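Local coordinates for mediator of RNA polymerase II transcription subunit 18 (Schizosaccharomyces pombe, PDB 3C0T), which serves as a Mediator complex subunit, part of a coactivator that bridges gene-specific regulatory proteins and the basal RNA polymerase II transcription machinery, at residues F35-R40 and S121-I126; S54-C59 and W78-E83. One frame throughout, in Å; residues are numbered along the deposited sequence.

Interaction 1: F35-R40 and S121-I126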
loop_
_atom_site.group_PDB
_atom_site.type_symbol
_atom_site.label_atom_id
_atom_site.label_comp_id
_atom_site.label_asym_id
_atom_site.label_seq_id
_atom_site.Cartn_x
_atom_site.Cartn_y
_atom_site.Cartn_z
ATOM N N PHE A 35 -1.413 1.497 -10.074
ATOM C CA PHE A 35 -2.736 0.968 -10.368
ATOM C C PHE A 35 -2.722 -0.461 -9.820
ATOM O O PHE A 35 -1.869 -1.272 -10.197
ATOM C CB PHE A 35 -3.000 0.942 -11.875
ATOM C CG PHE A 35 -4.457 0.872 -12.228
ATOM C CD1 PHE A 35 -5.137 2.004 -12.677
ATOM C CD2 PHE A 35 -5.165 -0.313 -12.074
ATOM C CE1 PHE A 35 -6.508 1.955 -12.965
ATOM C CE2 PHE A 35 -6.539 -0.374 -12.358
ATOM C CZ PHE A 35 -7.209 0.765 -12.804
ATOM N N TRP A 36 -3.651 -0.756 -8.915
ATOM C CA TRP A 36 -3.744 -2.078 -8.311
ATOM C C TRP A 36 -5.028 -2.775 -8.708
ATOM O O TRP A 36 -6.103 -2.176 -8.651
ATOM C CB TRP A 36 -3.735 -1.989 -6.779
ATOM C CG TRP A 36 -2.432 -1.608 -6.168
ATOM C CD1 TRP A 36 -1.923 -0.347 -6.041
ATOM C CD2 TRP A 36 -1.461 -2.494 -5.589
ATOM N NE1 TRP A 36 -0.705 -0.394 -5.421
ATOM C CE2 TRP A 36 -0.394 -1.696 -5.128
ATOM C CE3 TRP A 36 -1.391 -3.884 -5.414
ATOM C CZ2 TRP A 36 0.737 -2.236 -4.497
ATOM C CZ3 TRP A 36 -0.263 -4.427 -4.788
ATOM C CH2 TRP A 36 0.785 -3.599 -4.334
ATOM N N VAL A 37 -4.914 -4.038 -9.107
ATOM C CA VAL A 37 -6.089 -4.837 -9.444
ATOM C C VAL A 37 -5.923 -6.115 -8.618
ATOM O O VAL A 37 -4.857 -6.741 -8.619
ATOM C CB VAL A 37 -6.179 -5.170 -10.969
ATOM C CG1 VAL A 37 -5.783 -3.957 -11.783
ATOM C CG2 VAL A 37 -5.297 -6.349 -11.313
ATOM N N VAL A 38 -6.966 -6.481 -7.887
ATOM C CA VAL A 38 -6.909 -7.658 -7.040
ATOM C C VAL A 38 -7.779 -8.791 -7.574
ATOM O O VAL A 38 -8.900 -8.560 -8.019
ATOM C CB VAL A 38 -7.348 -7.288 -5.605
ATOM C CG1 VAL A 38 -7.235 -8.493 -4.687
ATOM C CG2 VAL A 38 -6.497 -6.134 -5.090
ATOM N N TYR A 39 -7.244 -10.010 -7.533
ATOM C CA TYR A 39 -7.953 -11.202 -8.003
ATOM C C TYR A 39 -8.090 -12.229 -6.895
ATOM O O TYR A 39 -7.155 -12.475 -6.132
ATOM C CB TYR A 39 -7.220 -11.856 -9.175
ATOM C CG TYR A 39 -7.397 -11.135 -10.484
ATOM C CD1 TYR A 39 -6.653 -9.996 -10.781
ATOM C CD2 TYR A 39 -8.327 -11.581 -11.421
ATOM C CE1 TYR A 39 -6.829 -9.316 -11.983
ATOM C CE2 TYR A 39 -8.513 -10.905 -12.628
ATOM C CZ TYR A 39 -7.760 -9.775 -12.897
ATOM O OH TYR A 39 -7.935 -9.099 -14.080
ATOM N N ARG A 40 -9.261 -12.841 -6.815
ATOM C CA ARG A 40 -9.508 -13.840 -5.789
ATOM C C ARG A 40 -9.749 -15.188 -6.450
ATOM O O ARG A 40 -10.144 -15.252 -7.616
ATOM C CB ARG A 40 -10.741 -13.450 -4.979
ATOM C CG ARG A 40 -11.982 -13.420 -5.827
ATOM C CD ARG A 40 -13.189 -12.974 -5.058
ATOM N NE ARG A 40 -14.357 -13.010 -5.930
ATOM C CZ ARG A 40 -15.587 -12.683 -5.553
ATOM N NH1 ARG A 40 -16.585 -12.753 -6.424
ATOM N NH2 ARG A 40 -15.818 -12.287 -4.306
ATOM N N SER A 121 -11.674 -9.087 -8.369
ATOM C CA SER A 121 -12.344 -8.706 -7.131
ATOM C C SER A 121 -12.580 -7.193 -7.121
ATOM O O SER A 121 -13.719 -6.729 -7.209
ATOM C CB SER A 121 -11.499 -9.099 -5.920
ATOM O OG SER A 121 -12.088 -8.615 -4.722
ATOM N N HIS A 122 -11.496 -6.428 -7.019
ATOM C CA HIS A 122 -11.586 -4.969 -7.001
ATOM C C HIS A 122 -10.288 -4.335 -7.485
ATOM O O HIS A 122 -9.279 -5.017 -7.677
ATOM C CB HIS A 122 -11.892 -4.470 -5.588
ATOM C CG HIS A 122 -10.909 -4.936 -4.558
ATOM N ND1 HIS A 122 -10.798 -6.259 -4.181
ATOM C CD2 HIS A 122 -9.991 -4.260 -3.828
ATOM C CE1 HIS A 122 -9.856 -6.375 -3.262
ATOM N NE2 HIS A 122 -9.351 -5.177 -3.029
ATOM N N GLU A 123 -10.325 -3.023 -7.686
ATOM C CA GLU A 123 -9.153 -2.293 -8.133
ATOM C C GLU A 123 -9.158 -0.890 -7.554
ATOM O O GLU A 123 -10.208 -0.354 -7.191
ATOM C CB GLU A 123 -9.124 -2.204 -9.658
ATOM C CG GLU A 123 -10.296 -1.430 -10.260
ATOM C CD GLU A 123 -10.173 -1.278 -11.762
ATOM O OE1 GLU A 123 -9.599 -2.180 -12.403
ATOM O OE2 GLU A 123 -10.656 -0.267 -12.308
ATOM N N TYR A 124 -7.973 -0.300 -7.461
ATOM C CA TYR A 124 -7.852 1.055 -6.952
ATOM C C TYR A 124 -6.525 1.652 -7.376
ATOM O O TYR A 124 -5.668 0.974 -7.956
ATOM C CB TYR A 124 -7.983 1.100 -5.414
ATOM C CG TYR A 124 -7.064 0.157 -4.681
ATOM C CD1 TYR A 124 -7.416 -1.176 -4.496
ATOM C CD2 TYR A 124 -5.821 0.589 -4.204
ATOM C CE1 TYR A 124 -6.556 -2.064 -3.859
ATOM C CE2 TYR A 124 -4.951 -0.287 -3.560
ATOM C CZ TYR A 124 -5.326 -1.616 -3.392
ATOM O OH TYR A 124 -4.484 -2.495 -2.749
ATOM N N ILE A 125 -6.369 2.932 -7.086
ATOM C CA ILE A 125 -5.171 3.660 -7.441
ATOM C C ILE A 125 -4.527 4.242 -6.188
ATOM O O ILE A 125 -5.223 4.689 -5.276
ATOM C CB ILE A 125 -5.524 4.791 -8.434
ATOM C CG1 ILE A 125 -5.824 4.182 -9.806
ATOM C CG2 ILE A 125 -4.396 5.821 -8.500
ATOM C CD1 ILE A 125 -6.322 5.181 -10.836
ATOM N N ILE A 126 -3.199 4.195 -6.131
ATOM C CA ILE A 126 -2.472 4.751 -4.998
ATOM C C ILE A 126 -1.710 5.980 -5.474
ATOM O O ILE A 126 -0.935 5.925 -6.442
ATOM C CB ILE A 126 -1.450 3.761 -4.378
ATOM C CG1 ILE A 126 -2.170 2.554 -3.760
ATOM C CG2 ILE A 126 -0.647 4.469 -3.287
ATOM C CD1 ILE A 126 -3.224 2.920 -2.727
#
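Trp36 and Tyr124 face each other as a hydrogen-bonded antiparallel pair: Trp36 N donates to Tyr124 O at 2.8 Å, and Tyr124 N donates to Trp36 O at 2.9 Å. Tyr124 CG stands between its backbone N and carbonyl carbon (chi1 52°), and Trp36 CB sits over the face of the phenol ring, 3.9 Å from its centroid, in a CH-pi contact. The indole is near parallel to that ring but slid aside, so the two barely overlap. Trp36 NE1, 3.7 Å from Ile126 CG1, finds its acceptor in Glu34. In this wall of the curled antiparallel sheet the register shifts at a classic beta bulge, where Ser121 and His122 both oppose Val38: Val38 N bonds to His122 O at 2.7 Å, and Ser121 N to Val38 O at 2.8 Å. Val38 CB covers one face of the His122 imidazole. Both His122 ring nitrogens are satisfied, ND1 by Ser121 OG at 2.7 Å, lying in the ring plane, and NE2 by the backbone of another protein's chain. On the other face of the sheet, Glu123 OE1 meets the Phe35 ring edge at CE2, 3.6 Å away, with carboxylate and ring planes 87° apart; Arg150 supplies the countercharge of that carboxylate.

Interaction 2: S54-C59 and W78-E83; sequences SWLRLC and WSMYLE
Leu58 packs against two side chains of the opposite strand: its CB meets Trp78 CE3 at 3.5 Å, and its CD1 lies alongside Met80, 3.3 Å from Met80 CG, closer than normal packing and doubtful in detail. With CG anti to the backbone N (chi1 -165°), the Met80 side chain runs beside Leu58 in the same direction, and its CG also meets Leu56 CG. Leu56 in turn lies side by side with Leu82, Leu56 CD1 against Leu82 CD2. Val37 and Leu104 extend this apolar face on the neighbouring strands.

The backbones are joined by two hydrogen-bonded pairs, Arg57 with Tyr81 and Cys59 with Ser79, each linked in both directions; Leu58 and Met80 form the non-hydrogen-bonded pair between them. On the face of Arg57 and Tyr81, Arg57 runs extended from CG to NE and crosses Glu83 at about a right angle. Its CD rests 3.4 Å from Glu83 OE1. Arg57 NE is 3.8 Å from that same OE1, a long salt bridge of charges alone, because the oxygen lies well out of the guanidinium plane. The N-H of Arg57 NE goes instead to a water at 2.9 Å; this water also accepts from Glu83 N at 2.9 Å and donates to Trp55 O at 2.6 Å, linking the strand ends. Arg57 NH1 and NH2 bond to the backbone of another protein's chain, and NH2 also to Pro52 O. An alanine in place of Arg57 would probably leave Glu83 without this countercharge, the water short of one donor and the partner chain's backbone without two of its hydrogen bonds.

Leucines and methionine thus line one face and Arg57, Cys59, Ser79 and Tyr81 the other, in the middle pairing of an antiparallel meander, strands 27-41, 56-61, 78-83 and 95-104, within the curled Med18 sheet.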
loop_
_atom_site.group_PDB
_atom_site.type_symbol
_atom_site.label_atom_id
_atom_site.label_comp_id
_atom_site.label_asym_id
_atom_site.label_seq_id
_atom_site.Cartn_x
_atom_site.Cartn_y
_atom_site.Cartn_z
ATOM N N SER A 54 -4.852 -14.991 0.141
ATOM C CA SER A 54 -4.530 -15.859 -0.989
ATOM C C SER A 54 -4.899 -15.169 -2.302
ATOM O O SER A 54 -4.763 -15.753 -3.376
ATOM C CB SER A 54 -5.285 -17.189 -0.880
ATOM O OG SER A 54 -6.675 -17.002 -1.111
ATOM N N TRP A 55 -5.374 -13.930 -2.210
ATOM C CA TRP A 55 -5.749 -13.171 -3.400
ATOM C C TRP A 55 -4.506 -12.572 -4.054
ATOM O O TRP A 55 -3.551 -12.179 -3.371
ATOM C CB TRP A 55 -6.738 -12.063 -3.034
ATOM C CG TRP A 55 -8.035 -12.577 -2.460
ATOM C CD1 TRP A 55 -8.324 -13.869 -2.093
ATOM C CD2 TRP A 55 -9.217 -11.810 -2.182
ATOM N NE1 TRP A 55 -9.607 -13.947 -1.606
ATOM C CE2 TRP A 55 -10.179 -12.703 -1.647
ATOM C CE3 TRP A 55 -9.555 -10.457 -2.330
ATOM C CZ2 TRP A 55 -11.463 -12.287 -1.261
ATOM C CZ3 TRP A 55 -10.835 -10.037 -1.948
ATOM C CH2 TRP A 55 -11.772 -10.954 -1.418
ATOM N N LEU A 56 -4.523 -12.526 -5.382
ATOM C CA LEU A 56 -3.421 -11.987 -6.167
ATOM C C LEU A 56 -3.605 -10.487 -6.311
ATOM O O LEU A 56 -4.631 -10.020 -6.811
ATOM C CB LEU A 56 -3.395 -12.650 -7.550
ATOM C CG LEU A 56 -2.399 -13.790 -7.810
ATOM C CD1 LEU A 56 -1.866 -14.369 -6.520
ATOM C CD2 LEU A 56 -3.084 -14.863 -8.639
ATOM N N ARG A 57 -2.603 -9.737 -5.871
ATOM C CA ARG A 57 -2.644 -8.283 -5.924
ATOM C C ARG A 57 -1.632 -7.800 -6.954
ATOM O O ARG A 57 -0.424 -7.891 -6.745
ATOM C CB ARG A 57 -2.336 -7.740 -4.526
ATOM C CG ARG A 57 -3.332 -8.266 -3.498
ATOM C CD ARG A 57 -2.892 -8.115 -2.043
ATOM N NE ARG A 57 -3.858 -8.784 -1.170
ATOM C CZ ARG A 57 -5.076 -8.317 -0.914
ATOM N NH1 ARG A 57 -5.471 -7.172 -1.446
ATOM N NH2 ARG A 57 -5.925 -9.018 -0.174
ATOM N N LEU A 58 -2.139 -7.304 -8.079
ATOM C CA LEU A 58 -1.286 -6.840 -9.162
ATOM C C LEU A 58 -1.055 -5.344 -9.125
ATOM O O LEU A 58 -1.996 -4.555 -9.019
ATOM C CB LEU A 58 -1.894 -7.239 -10.508
ATOM C CG LEU A 58 -1.747 -8.692 -11.000
ATOM C CD1 LEU A 58 -1.453 -9.638 -9.870
ATOM C CD2 LEU A 58 -3.041 -9.093 -11.699
ATOM N N CYS A 59 0.209 -4.954 -9.220
ATOM C CA CYS A 59 0.555 -3.549 -9.181
ATOM C C CYS A 59 1.322 -3.102 -10.410
ATOM O O CYS A 59 2.323 -3.705 -10.795
ATOM C CB CYS A 59 1.382 -3.235 -7.935
ATOM S SG CYS A 59 1.914 -1.509 -7.869
ATOM N N TRP A 78 3.844 -5.900 -14.491
ATOM C CA TRP A 78 3.055 -5.973 -13.275
ATOM C C TRP A 78 3.808 -6.692 -12.186
ATOM O O TRP A 78 4.487 -7.678 -12.441
ATOM C CB TRP A 78 1.751 -6.741 -13.500
ATOM C CG TRP A 78 0.760 -6.075 -14.381
ATOM C CD1 TRP A 78 0.696 -6.138 -15.743
ATOM C CD2 TRP A 78 -0.332 -5.252 -13.965
ATOM N NE1 TRP A 78 -0.373 -5.407 -16.201
ATOM C CE2 TRP A 78 -1.023 -4.853 -15.128
ATOM C CE3 TRP A 78 -0.797 -4.815 -12.717
ATOM C CZ2 TRP A 78 -2.156 -4.032 -15.084
ATOM C CZ3 TRP A 78 -1.920 -4.001 -12.672
ATOM C CH2 TRP A 78 -2.588 -3.619 -13.850
ATOM N N SER A 79 3.703 -6.186 -10.969
ATOM C CA SER A 79 4.313 -6.856 -9.841
ATOM C C SER A 79 3.126 -7.611 -9.263
ATOM O O SER A 79 2.015 -7.079 -9.182
ATOM C CB SER A 79 4.868 -5.855 -8.839
ATOM O OG SER A 79 6.108 -5.346 -9.288
ATOM N N MET A 80 3.348 -8.859 -8.890
ATOM C CA MET A 80 2.276 -9.680 -8.361
ATOM C C MET A 80 2.535 -9.974 -6.891
ATOM O O MET A 80 3.579 -10.516 -6.531
ATOM C CB MET A 80 2.199 -10.959 -9.181
ATOM C CG MET A 80 0.941 -11.756 -9.009
ATOM S SD MET A 80 0.794 -12.898 -10.402
ATOM C CE MET A 80 2.167 -13.975 -10.086
ATOM N N TYR A 81 1.584 -9.614 -6.041
ATOM C CA TYR A 81 1.755 -9.826 -4.617
ATOM C C TYR A 81 0.775 -10.765 -3.937
ATOM O O TYR A 81 -0.381 -10.903 -4.338
ATOM C CB TYR A 81 1.691 -8.495 -3.867
ATOM C CG TYR A 81 2.811 -7.520 -4.146
ATOM C CD1 TYR A 81 2.799 -6.717 -5.287
ATOM C CD2 TYR A 81 3.862 -7.366 -3.241
ATOM C CE1 TYR A 81 3.803 -5.778 -5.513
ATOM C CE2 TYR A 81 4.873 -6.431 -3.459
ATOM C CZ TYR A 81 4.837 -5.640 -4.594
ATOM O OH TYR A 81 5.832 -4.705 -4.807
ATOM N N LEU A 82 1.271 -11.398 -2.883
ATOM C CA LEU A 82 0.483 -12.277 -2.034
ATOM C C LEU A 82 0.768 -11.714 -0.646
ATOM O O LEU A 82 1.886 -11.829 -0.134
ATOM C CB LEU A 82 0.953 -13.732 -2.125
ATOM C CG LEU A 82 0.418 -14.541 -3.309
ATOM C CD1 LEU A 82 0.965 -15.961 -3.228
ATOM C CD2 LEU A 82 -1.113 -14.560 -3.282
ATOM N N GLU A 83 -0.231 -11.079 -0.048
ATOM C CA GLU A 83 -0.044 -10.489 1.270
ATOM C C GLU A 83 -0.836 -11.248 2.322
ATOM O O GLU A 83 -2.054 -11.384 2.224
ATOM C CB GLU A 83 -0.450 -9.011 1.233
ATOM C CG GLU A 83 0.167 -8.271 0.041
ATOM C CD GLU A 83 -0.194 -6.800 -0.023
ATOM O OE1 GLU A 83 -1.311 -6.432 0.403
ATOM O OE2 GLU A 83 0.640 -6.010 -0.520
HETATM O O HOH W 1 -2.972 -11.485 -0.903
#

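In the fold
From the N terminus, strand 27-41 supplies the first half of interaction 1 at 35-40, which finds its mate only after 80 intervening residues. Within that span, strands 56-61 and 78-83 meet in interaction 2, closing a much shorter loop of 18 residues that contains no helix. The contacts therefore nest and do not cross; strand 95-104 and helix 109-115 follow before 121-126 closes the outer loop. Strand 27-41 joins the two, pairing with 118-133 on one edge and with 56-61 on the other, the latter through probable hydrogen bonds from Tyr39 N to Leu56 O and from Leu58 N to Val37 O. Four neighbouring strands thus run in the order 78-83, 56-61, 27-41, 118-133.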